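Local coordinates for conserved Archaeal protein (Sulfolobus acidocaldarius, PDB 4OPC) that uses FAD to hydrogenate the double bonds of geranylgeranyl chains, turning unsaturated archaeols into the saturated lipids of the archaeal membrane, at residues N103-V106 / L107-Q111; S318-T322 / G323-A327; S347-I350 / F351-L355. All coordinates share one frame; numbering follows the deposited sequence.

Contact 1 of 3, residues N103-V106 / L107-Q111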
loop_
_atom_site.group_PDB
_atom_site.type_symbol
_atom_site.label_atom_id
_atom_site.label_comp_id
_atom_site.label_asym_id
_atom_site.label_seq_id
_atom_site.Cartn_x
_atom_site.Cartn_y
_atom_site.Cartn_z
ATOM N N ASN A 103 13.066 -0.720 9.373
ATOM C CA ASN A 103 12.770 -2.061 8.877
ATOM C C ASN A 103 13.813 -3.069 9.379
ATOM O O ASN A 103 13.461 -4.166 9.842
ATOM C CB ASN A 103 12.750 -1.991 7.341
ATOM C CG ASN A 103 12.014 -3.136 6.675
ATOM O OD1 ASN A 103 11.462 -2.949 5.590
ATOM N ND2 ASN A 103 12.026 -4.322 7.276
ATOM N N GLN A 104 15.087 -2.701 9.302
ATOM C CA GLN A 104 16.145 -3.596 9.757
ATOM C C GLN A 104 16.088 -3.819 11.260
ATOM O O GLN A 104 16.393 -4.919 11.742
ATOM C CB GLN A 104 17.518 -3.090 9.305
ATOM C CG GLN A 104 17.725 -3.264 7.791
ATOM C CD GLN A 104 18.829 -2.402 7.223
ATOM O OE1 GLN A 104 19.861 -2.178 7.863
ATOM N NE2 GLN A 104 18.621 -1.911 6.004
ATOM N N ARG A 105 15.711 -2.792 12.016
ATOM C CA ARG A 105 15.603 -2.949 13.463
ATOM C C ARG A 105 14.464 -3.899 13.827
ATOM O O ARG A 105 14.615 -4.746 14.711
ATOM C CB ARG A 105 15.427 -1.598 14.164
ATOM C CG ARG A 105 15.199 -1.700 15.676
ATOM C CD ARG A 105 14.338 -0.518 16.124
ATOM N NE ARG A 105 13.578 -0.790 17.331
ATOM C CZ ARG A 105 12.617 0.002 17.784
ATOM N NH1 ARG A 105 12.304 1.112 17.119
ATOM N NH2 ARG A 105 11.966 -0.315 18.896
ATOM N N VAL A 106 13.329 -3.767 13.151
ATOM C CA VAL A 106 12.221 -4.701 13.344
ATOM C C VAL A 106 12.688 -6.128 13.083
ATOM O O VAL A 106 12.438 -7.022 13.883
ATOM C CB VAL A 106 11.020 -4.357 12.445
ATOM C CG1 VAL A 106 9.943 -5.428 12.534
ATOM C CG2 VAL A 106 10.450 -2.995 12.834
ATOM N N LEU A 107 13.411 -6.329 11.986
ATOM C CA LEU A 107 13.918 -7.660 11.660
ATOM C C LEU A 107 14.914 -8.172 12.691
ATOM O O LEU A 107 14.850 -9.334 13.081
ATOM C CB LEU A 107 14.552 -7.666 10.278
ATOM C CG LEU A 107 13.567 -7.549 9.125
ATOM C CD1 LEU A 107 14.349 -7.305 7.846
ATOM C CD2 LEU A 107 12.742 -8.810 9.024
ATOM N N LYS A 108 15.831 -7.319 13.137
ATOM C CA LYS A 108 16.818 -7.742 14.126
ATOM C C LYS A 108 16.146 -8.108 15.445
ATOM O O LYS A 108 16.558 -9.053 16.118
ATOM C CB LYS A 108 17.887 -6.668 14.315
ATOM C CG LYS A 108 18.830 -6.565 13.115
ATOM C CD LYS A 108 19.860 -5.458 13.274
ATOM C CE LYS A 108 20.612 -5.228 11.969
ATOM N NZ LYS A 108 21.420 -3.974 11.996
ATOM N N GLU A 109 15.093 -7.379 15.809
ATOM C CA GLU A 109 14.370 -7.714 17.032
ATOM C C GLU A 109 13.591 -9.016 16.879
ATOM O O GLU A 109 13.589 -9.840 17.785
ATOM C CB GLU A 109 13.470 -6.563 17.482
ATOM C CG GLU A 109 14.291 -5.393 17.981
ATOM C CD GLU A 109 13.471 -4.312 18.653
ATOM O OE1 GLU A 109 12.272 -4.543 18.931
ATOM O OE2 GLU A 109 14.041 -3.230 18.910
ATOM N N ALA A 110 12.956 -9.210 15.723
ATOM C CA ALA A 110 12.294 -10.483 15.446
ATOM C C ALA A 110 13.303 -11.636 15.556
ATOM O O ALA A 110 13.004 -12.695 16.103
ATOM C CB ALA A 110 11.643 -10.458 14.069
ATOM N N GLN A 111 14.503 -11.407 15.030
ATOM C CA GLN A 111 15.582 -12.391 15.086
ATOM C C GLN A 111 15.991 -12.687 16.533
ATOM O O GLN A 111 16.128 -13.852 16.924
ATOM C CB GLN A 111 16.758 -11.876 14.263
ATOM C CG GLN A 111 17.880 -12.883 14.028
ATOM C CD GLN A 111 18.892 -12.333 13.046
ATOM O OE1 GLN A 111 19.214 -11.148 13.083
ATOM N NE2 GLN A 111 19.376 -13.178 12.142
HETATM O O HOH W 1 21.695 -4.308 8.832
HETATM O O HOH W 2 20.483 -1.016 10.525
#
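R105 and E109 sit one turn apart on helix 99-112 and join through a single straight salt bridge: R105 NE gives its hydrogen to E109 OE2 at 2.9 Å, with an N-H...O angle of 175°. The oxygen lies at the edge of the guanidinium, in its plane, yet the donor reaches it from above the carboxylate plane, and the two flat groups are turned 61° against each other. R105 holds CG anti to its backbone N (chi1 175°) and runs extended to NE, which brings that N-H back alongside the next turn. Its NH1 is taken elsewhere, by the carboxylate of E69 and the carbonyl of Y64. Along the helix, i to i+4 bonds satisfy the backbone, such as K108 N to Q104 O at 2.8 Å. Q104 OE1 accepts from two waters, each weakly bonded to K108 NZ, while Q104 NE2 donates to I43 O. On the buried side N103 ND2 packs against L107 CD1 at 3.8 Å and donates to G14 O, in a glycine-rich turn consistent with a Rossmann-type dinucleotide-binding motif, next to the FAD-binding F16. Side-chain N-H groups of N103, Q104 and R105 thus tie this helix to other loops, whereas the R105-E109 bridge stays local.

Contact 2 of 3, residues S318-T322 / G323-A327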
loop_
_atom_site.group_PDB
_atom_site.type_symbol
_atom_site.label_atom_id
_atom_site.label_comp_id
_atom_site.label_asym_id
_atom_site.label_seq_id
_atom_site.Cartn_x
_atom_site.Cartn_y
_atom_site.Cartn_z
ATOM N N SER A 318 -4.133 -19.109 14.624
ATOM C CA SER A 318 -5.366 -19.882 14.674
ATOM C C SER A 318 -5.227 -21.217 13.944
ATOM O O SER A 318 -5.680 -22.256 14.440
ATOM C CB SER A 318 -6.528 -19.069 14.110
ATOM O OG SER A 318 -6.796 -17.960 14.947
ATOM N N ALA A 319 -4.580 -21.197 12.785
ATOM C CA ALA A 319 -4.373 -22.415 12.007
ATOM C C ALA A 319 -3.547 -23.450 12.764
ATOM O O ALA A 319 -3.788 -24.656 12.636
ATOM C CB ALA A 319 -3.726 -22.089 10.667
ATOM N N PHE A 320 -2.572 -22.997 13.548
ATOM C CA PHE A 320 -1.797 -23.929 14.363
ATOM C C PHE A 320 -2.625 -24.537 15.497
ATOM O O PHE A 320 -2.320 -25.633 15.963
ATOM C CB PHE A 320 -0.477 -23.300 14.844
ATOM C CG PHE A 320 0.630 -23.434 13.839
ATOM C CD1 PHE A 320 1.358 -24.613 13.751
ATOM C CD2 PHE A 320 0.915 -22.413 12.956
ATOM C CE1 PHE A 320 2.359 -24.764 12.805
ATOM C CE2 PHE A 320 1.911 -22.560 12.000
ATOM C CZ PHE A 320 2.634 -23.739 11.926
ATOM N N GLU A 321 -3.690 -23.851 15.903
ATOM C CA GLU A 321 -4.617 -24.371 16.911
ATOM C C GLU A 321 -5.521 -25.460 16.354
ATOM O O GLU A 321 -5.862 -26.413 17.052
ATOM C CB GLU A 321 -5.535 -23.261 17.422
ATOM C CG GLU A 321 -4.864 -22.126 18.148
ATOM C CD GLU A 321 -5.858 -21.055 18.550
ATOM O OE1 GLU A 321 -7.073 -21.251 18.320
ATOM O OE2 GLU A 321 -5.432 -20.019 19.102
ATOM N N THR A 322 -5.953 -25.283 15.107
ATOM C CA THR A 322 -6.897 -26.216 14.494
ATOM C C THR A 322 -6.185 -27.315 13.732
ATOM O O THR A 322 -6.751 -28.388 13.507
ATOM C CB THR A 322 -7.837 -25.502 13.510
ATOM O OG1 THR A 322 -7.062 -24.871 12.482
ATOM C CG2 THR A 322 -8.670 -24.444 14.219
ATOM N N GLY A 323 -4.948 -27.040 13.329
ATOM C CA GLY A 323 -4.198 -27.923 12.452
ATOM C C GLY A 323 -4.638 -27.826 10.999
ATOM O O GLY A 323 -4.243 -28.641 10.163
ATOM N N ASP A 324 -5.461 -26.829 10.699
ATOM C CA ASP A 324 -6.075 -26.672 9.376
ATOM C C ASP A 324 -5.400 -25.535 8.600
ATOM O O ASP A 324 -5.622 -24.363 8.898
ATOM C CB ASP A 324 -7.575 -26.393 9.543
ATOM C CG ASP A 324 -8.338 -26.381 8.221
ATOM O OD1 ASP A 324 -7.716 -26.489 7.149
ATOM O OD2 ASP A 324 -9.582 -26.253 8.253
ATOM N N PHE A 325 -4.581 -25.887 7.610
ATOM C CA PHE A 325 -3.839 -24.900 6.833
ATOM C C PHE A 325 -4.423 -24.745 5.427
ATOM O O PHE A 325 -3.807 -24.155 4.536
ATOM C CB PHE A 325 -2.353 -25.268 6.794
ATOM C CG PHE A 325 -1.736 -25.391 8.156
ATOM C CD1 PHE A 325 -1.377 -24.262 8.876
ATOM C CD2 PHE A 325 -1.543 -26.639 8.731
ATOM C CE1 PHE A 325 -0.818 -24.382 10.149
ATOM C CE2 PHE A 325 -0.981 -26.763 9.992
ATOM C CZ PHE A 325 -0.624 -25.631 10.701
ATOM N N SER A 326 -5.633 -25.257 5.241
ATOM C CA SER A 326 -6.365 -25.028 4.006
ATOM C C SER A 326 -6.774 -23.574 3.892
ATOM O O SER A 326 -6.642 -22.785 4.842
ATOM C CB SER A 326 -7.626 -25.892 3.966
ATOM O OG SER A 326 -8.601 -25.440 4.911
ATOM N N ALA A 327 -7.297 -23.215 2.726
ATOM C CA ALA A 327 -7.868 -21.884 2.552
ATOM C C ALA A 327 -8.863 -21.554 3.667
ATOM O O ALA A 327 -8.831 -20.456 4.230
ATOM C CB ALA A 327 -8.529 -21.767 1.200
#
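The ring of F320 carries the edge of F325 on one face: F325 CZ stands 3.7 Å above the F320 plane, over the ring centre. This is a T-shaped (edge-to-face) pair, with centroids 4.8 Å apart and planes at 70°. F325 CE1 shares the approach, lying 3.8 Å from F320 CE2, so the rim bond between CE1 and CZ is what rests on the face. Next along the F325 rim, CD1 lies 3.7 Å from A319 CB, which meets the ring obliquely. F325 has CG anti to its carbonyl carbon, which turns the ring back toward A319 and F320 of the last helical turn. K152, in a loop, also touches both rings.

All this happens at the C-terminal end of helix 302-322, where G323 leaves helical geometry with a positive phi of 77° and the chain turns off toward helix 327-330. G323 N still donates to A319 O, at 2.7 Å, and D324 N adds a weak bond to that same carbonyl. The stronger partner of D324 N is the side chain of T322: OG1 takes its hydrogen at 3.1 Å. T322 OG1 can do this because it stands between its own backbone N and carbonyl carbon (chi1 59°), turned to the departing chain.

Beyond the exit, D324 forms an Asx turn. Its OD1 accepts from S326 N on the anti side and from S326 OG on the syn side, at 2.6 Å, both donors coming from the same face of the carboxylate. S326 is in turn the N-cap of helix 327-330, its OG also bonding to G329 N, and A327 N donates to N282 OD1 in a neighbouring loop.

Contact 3 of 3, residues S347-I350 / F351-L355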
loop_
_atom_site.group_PDB
_atom_site.type_symbol
_atom_site.label_atom_id
_atom_site.label_comp_id
_atom_site.label_asym_id
_atom_site.label_seq_id
_atom_site.Cartn_x
_atom_site.Cartn_y
_atom_site.Cartn_z
ATOM N N SER A 347 -13.878 0.754 -1.237
ATOM C CA SER A 347 -14.583 2.014 -1.419
ATOM C C SER A 347 -13.683 3.050 -2.090
ATOM O O SER A 347 -14.103 3.777 -3.004
ATOM C CB SER A 347 -15.037 2.534 -0.055
ATOM O OG SER A 347 -15.727 3.764 -0.173
ATOM N N LEU A 348 -12.441 3.123 -1.635
ATOM C CA LEU A 348 -11.499 4.100 -2.169
ATOM C C LEU A 348 -11.029 3.754 -3.578
ATOM O O LEU A 348 -10.604 4.641 -4.316
ATOM C CB LEU A 348 -10.329 4.286 -1.208
ATOM C CG LEU A 348 -10.746 4.958 0.098
ATOM C CD1 LEU A 348 -9.548 5.016 1.029
ATOM C CD2 LEU A 348 -11.331 6.360 -0.139
ATOM N N ASP A 349 -11.124 2.483 -3.965
ATOM C CA ASP A 349 -10.804 2.055 -5.331
ATOM C C ASP A 349 -11.791 2.745 -6.293
ATOM O O ASP A 349 -11.405 3.261 -7.343
ATOM C CB ASP A 349 -10.858 0.511 -5.379
ATOM C CG ASP A 349 -10.288 -0.105 -6.654
ATOM O OD1 ASP A 349 -10.031 0.606 -7.653
ATOM O OD2 ASP A 349 -10.136 -1.343 -6.656
ATOM N N ILE A 350 -13.065 2.799 -5.914
ATOM C CA ILE A 350 -14.086 3.531 -6.671
ATOM C C ILE A 350 -13.768 5.026 -6.698
ATOM O O ILE A 350 -13.763 5.670 -7.758
ATOM C CB ILE A 350 -15.489 3.338 -6.040
ATOM C CG1 ILE A 350 -15.967 1.895 -6.213
ATOM C CG2 ILE A 350 -16.492 4.292 -6.650
ATOM C CD1 ILE A 350 -16.288 1.510 -7.645
ATOM N N PHE A 351 -13.497 5.595 -5.527
ATOM C CA PHE A 351 -13.264 7.029 -5.422
ATOM C C PHE A 351 -12.047 7.461 -6.246
ATOM O O PHE A 351 -12.109 8.463 -6.970
ATOM C CB PHE A 351 -13.155 7.426 -3.940
ATOM C CG PHE A 351 -13.224 8.905 -3.683
ATOM C CD1 PHE A 351 -14.174 9.704 -4.301
ATOM C CD2 PHE A 351 -12.366 9.489 -2.773
ATOM C CE1 PHE A 351 -14.229 11.068 -4.044
ATOM C CE2 PHE A 351 -12.426 10.850 -2.513
ATOM C CZ PHE A 351 -13.372 11.631 -3.145
ATOM N N ARG A 352 -10.967 6.683 -6.180
ATOM C CA ARG A 352 -9.779 6.937 -6.993
ATOM C C ARG A 352 -10.089 7.069 -8.488
ATOM O O ARG A 352 -9.546 7.942 -9.168
ATOM C CB ARG A 352 -8.743 5.811 -6.788
ATOM C CG ARG A 352 -7.825 5.615 -7.998
ATOM C CD ARG A 352 -6.941 4.401 -7.902
ATOM N NE ARG A 352 -7.596 3.137 -8.249
ATOM C CZ ARG A 352 -7.551 2.580 -9.456
ATOM N NH1 ARG A 352 -6.897 3.182 -10.431
ATOM N NH2 ARG A 352 -8.107 1.396 -9.675
ATOM N N ARG A 353 -10.920 6.175 -9.002
ATOM C CA ARG A 353 -11.231 6.152 -10.428
ATOM C C ARG A 353 -11.891 7.456 -10.841
ATOM O O ARG A 353 -11.598 8.021 -11.894
ATOM C CB ARG A 353 -12.138 4.966 -10.740
ATOM C CG ARG A 353 -11.434 3.631 -10.612
ATOM C CD ARG A 353 -12.427 2.489 -10.475
ATOM N NE ARG A 353 -11.725 1.307 -9.991
ATOM C CZ ARG A 353 -11.576 0.177 -10.673
ATOM N NH1 ARG A 353 -12.129 0.028 -11.869
ATOM N NH2 ARG A 353 -10.889 -0.819 -10.141
ATOM N N PHE A 354 -12.787 7.945 -9.995
ATOM C CA PHE A 354 -13.394 9.239 -10.193
ATOM C C PHE A 354 -12.351 10.367 -10.179
ATOM O O PHE A 354 -12.297 11.179 -11.105
ATOM C CB PHE A 354 -14.461 9.439 -9.109
ATOM C CG PHE A 354 -15.050 10.821 -9.052
ATOM C CD1 PHE A 354 -15.910 11.281 -10.045
ATOM C CD2 PHE A 354 -14.762 11.652 -7.981
ATOM C CE1 PHE A 354 -16.469 12.554 -9.956
ATOM C CE2 PHE A 354 -15.314 12.920 -7.892
ATOM C CZ PHE A 354 -16.168 13.368 -8.876
ATOM N N LEU A 355 -11.533 10.416 -9.132
ATOM C CA LEU A 355 -10.555 11.489 -8.997
ATOM C C LEU A 355 -9.595 11.513 -10.185
ATOM O O LEU A 355 -9.245 12.581 -10.679
ATOM C CB LEU A 355 -9.775 11.344 -7.681
ATOM C CG LEU A 355 -10.619 11.477 -6.411
ATOM C CD1 LEU A 355 -9.750 11.194 -5.194
ATOM C CD2 LEU A 355 -11.270 12.859 -6.299
#
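Close to the bound phospholipid, helix 332-357 carries a salt-bridge network in which D349 takes two consecutive arginines, R352 and R353, from the next turn; R352 and L355 touch the lipid itself. D349 turns CG anti to its backbone N (chi1 -169°), which sends the carboxylate along the helix toward both of them. Across this contact a single oxygen, OD1, takes every salt bridge from the arginine side chains. R353 grips it side-on with two nitrogens, NE and NH2, each 3.0 Å from D349 OD1 and both coming from above the carboxylate plane. R352 NH2 arrives on the syn side of D349 OD1, at 2.9 Å. The R353 chain is extended from CG to NE, and its CG lies over one face of the R352 guanidinium; the R352 chain, by contrast, bends at chi3 (80°) to turn its head back.

R352 NH2 is shared, pairing with D182 as well as D349; R353 NH1 bonds to N449 on helix 434-452, and D349 OD2 pairs with R274. R353 NE adds a weak bond to D349 O.

On another flank the contact is apolar: L348 CD2 lies 4.2 Å from F351 CD2, while L355 CD1 sits over one face of the F351 ring, offset toward its rim. I350 packs on helix 434-452, and M417 of helix 410-425 touches both I350 and F351.

With three donors on a single buried oxygen and an arginine on the other, D349 is probably stabilised as a carboxylate, and its charge, with that of D182, probably helps balance the arginines around it, of which R352 touches the lipid.

How the contacts relate
The three contacts come in series along the chain, each within or at the end of a different helix: contact 1 on helix 99-112, contact 2 where helix 302-322 gives way to a loop, contact 3 on helix 332-357. None touches another. The centres of contacts 1 and 2 are about 27 Å apart, and contact 3 is about 35 Å from each, with contacts 1 and 3 on opposite sides of the chain's centre. Contact 1 lies near the FAD and contact 3 beside the bound phospholipid, whose pocket probably also takes the isoprenoid substrate; contact 2 lies at the surface, away from both, on the path leading to helix 332-357.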